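Local structure of exported gluconolactonase (Xanthomonas campestris pv. campestris, 3DR2) at residues A[141-146]-A[174-179]. The protein is a six-bladed beta-propeller enzyme of the SMP-30 family that probably hydrolyses gluconolactone to gluconate in secondary glucose metabolism, with calcium bound. Sequence-based numbering, arbitrary orientation.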
loop_
_atom_site.group_PDB
_atom_site.type_symbol
_atom_site.label_atom_id
_atom_site.label_comp_id
_atom_site.label_asym_id
_atom_site.label_seq_id
_atom_site.Cartn_x
_atom_site.Cartn_y
_atom_site.Cartn_z
ATOM N N ASP A 141 -18.396 20.797 21.578
ATOM C CA ASP A 141 -19.194 20.096 22.576
ATOM C C ASP A 141 -18.852 18.609 22.675
ATOM O O ASP A 141 -19.538 17.841 23.354
ATOM C CB ASP A 141 -20.690 20.303 22.297
ATOM C CG ASP A 141 -21.168 19.607 21.034
ATOM O OD1 ASP A 141 -20.334 19.273 20.167
ATOM O OD2 ASP A 141 -22.395 19.404 20.904
ATOM N N GLY A 142 -17.784 18.202 21.994
ATOM C CA GLY A 142 -17.363 16.813 22.051
ATOM C C GLY A 142 -17.967 15.869 21.031
ATOM O O GLY A 142 -17.557 14.711 20.941
ATOM N N ALA A 143 -18.947 16.344 20.270
ATOM C CA ALA A 143 -19.586 15.514 19.256
ATOM C C ALA A 143 -18.617 15.271 18.103
ATOM O O ALA A 143 -17.864 16.163 17.727
ATOM C CB ALA A 143 -20.844 16.197 18.737
ATOM N N ILE A 144 -18.633 14.059 17.558
ATOM C CA ILE A 144 -17.770 13.722 16.429
ATOM C C ILE A 144 -18.619 13.785 15.162
ATOM O O ILE A 144 -19.639 13.104 15.063
ATOM C CB ILE A 144 -17.192 12.292 16.563
ATOM C CG1 ILE A 144 -16.271 12.216 17.777
ATOM C CG2 ILE A 144 -16.429 11.903 15.293
ATOM C CD1 ILE A 144 -15.838 10.816 18.113
ATOM N N TRP A 145 -18.201 14.615 14.209
ATOM C CA TRP A 145 -18.909 14.758 12.940
ATOM C C TRP A 145 -18.075 14.082 11.863
ATOM O O TRP A 145 -16.857 14.227 11.845
ATOM C CB TRP A 145 -19.068 16.231 12.565
ATOM C CG TRP A 145 -19.994 17.017 13.438
ATOM C CD1 TRP A 145 -19.818 17.340 14.753
ATOM C CD2 TRP A 145 -21.230 17.615 13.038
ATOM N NE1 TRP A 145 -20.875 18.110 15.197
ATOM C CE2 TRP A 145 -21.754 18.290 14.164
ATOM C CE3 TRP A 145 -21.948 17.645 11.836
ATOM C CZ2 TRP A 145 -22.964 18.989 14.119
ATOM C CZ3 TRP A 145 -23.152 18.341 11.792
ATOM C CH2 TRP A 145 -23.645 19.003 12.930
ATOM N N PHE A 146 -18.717 13.359 10.956
ATOM C CA PHE A 146 -17.955 12.692 9.906
ATOM C C PHE A 146 -18.735 12.499 8.617
ATOM O O PHE A 146 -19.959 12.594 8.597
ATOM C CB PHE A 146 -17.432 11.349 10.426
ATOM C CG PHE A 146 -18.510 10.325 10.704
ATOM C CD1 PHE A 146 -18.899 9.423 9.719
ATOM C CD2 PHE A 146 -19.088 10.227 11.967
ATOM C CE1 PHE A 146 -19.843 8.429 9.984
ATOM C CE2 PHE A 146 -20.034 9.240 12.249
ATOM C CZ PHE A 146 -20.411 8.336 11.254
ATOM N N LEU A 174 -22.097 12.398 15.992
ATOM C CA LEU A 174 -22.120 11.418 17.070
ATOM C C LEU A 174 -22.025 12.190 18.381
ATOM O O LEU A 174 -20.980 12.746 18.710
ATOM C CB LEU A 174 -20.935 10.448 16.945
ATOM C CG LEU A 174 -21.055 9.084 17.643
ATOM C CD1 LEU A 174 -19.700 8.391 17.617
ATOM C CD2 LEU A 174 -21.521 9.246 19.069
ATOM N N PRO A 175 -23.127 12.238 19.144
ATOM C CA PRO A 175 -23.183 12.944 20.427
ATOM C C PRO A 175 -22.204 12.380 21.450
ATOM O O PRO A 175 -21.937 11.175 21.468
ATOM C CB PRO A 175 -24.633 12.748 20.870
ATOM C CG PRO A 175 -25.373 12.580 19.585
ATOM C CD PRO A 175 -24.442 11.672 18.807
ATOM N N PRO A 176 -21.661 13.246 22.319
ATOM C CA PRO A 176 -20.709 12.841 23.359
ATOM C C PRO A 176 -21.428 12.160 24.524
ATOM O O PRO A 176 -20.959 11.153 25.053
ATOM C CB PRO A 176 -20.070 14.159 23.760
ATOM C CG PRO A 176 -21.219 15.115 23.637
ATOM C CD PRO A 176 -21.863 14.706 22.334
ATOM N N ASP A 177 -22.562 12.725 24.925
ATOM C CA ASP A 177 -23.369 12.162 26.007
ATOM C C ASP A 177 -23.816 10.794 25.506
ATOM O O ASP A 177 -23.001 9.952 25.136
ATOM C CB ASP A 177 -24.610 13.030 26.256
ATOM C CG ASP A 177 -24.273 14.373 26.866
ATOM O OD1 ASP A 177 -25.134 15.280 26.823
ATOM O OD2 ASP A 177 -23.152 14.523 27.400
ATOM N N GLY A 178 -25.120 10.575 25.502
ATOM C CA GLY A 178 -25.626 9.324 24.986
ATOM C C GLY A 178 -25.884 9.619 23.522
ATOM O O GLY A 178 -26.396 10.690 23.194
ATOM N N SER A 179 -25.524 8.696 22.638
ATOM C CA SER A 179 -25.733 8.906 21.210
ATOM C C SER A 179 -27.253 8.985 20.966
ATOM O O SER A 179 -27.959 9.623 21.743
ATOM C CB SER A 179 -25.058 7.763 20.442
ATOM O OG SER A 179 -23.652 7.757 20.673
#
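The ring of P176 packs against a tight backbone turn, its CG lying 3.2 Å from the carbonyl O of D141 and its CB 3.8 Å from the O of G142, so a proline ring meets two peptide oxygens in succession. G142 has positive phi, a left-handed conformation in which a beta carbon would press on the preceding carbonyl O; here it would also crowd P176 CB. The same ring reaches A143, whose CB is 4.0 Å from P176 CD.

Next to the prolines the two segments pair as strands. I144 and L174 form an antiparallel hydrogen-bonded pair. I144 N donates to L174 O at 2.9 Å, with an N-H...O angle of 153°. L174 N returns a bond to I144 O at 2.7 Å, where the N-H...O angle of 159° is again fairly straight. L174 O is also approached by A143 CA at 3.1 Å, a CA-H...O contact beside the stronger bond. The paired side chains leave the sheet on one face: L174 CB lies 4.2 Å from I144 CB and 3.5 Å from I144 O. On the same face I144 reaches L136 of strand 136-138.

Within the turn, D141 OD1 accepts the N-H of A143 from above the carboxylate plane, an Asx turn, while OD2 makes a salt bridge with R173, tying the turn to strand 169-174. One residue on from the bridge, the CB of W145 points away from 174-179, and its ring meets W222 and F195 edge-to-face.

P175 and P176 thus follow directly on the bridge, where strand 169-174 gives way to the loop leading to strand 182-187. This is the pairing of the two middle strands in a four-stranded antiparallel blade of the SMP-30-type six-bladed beta-propeller.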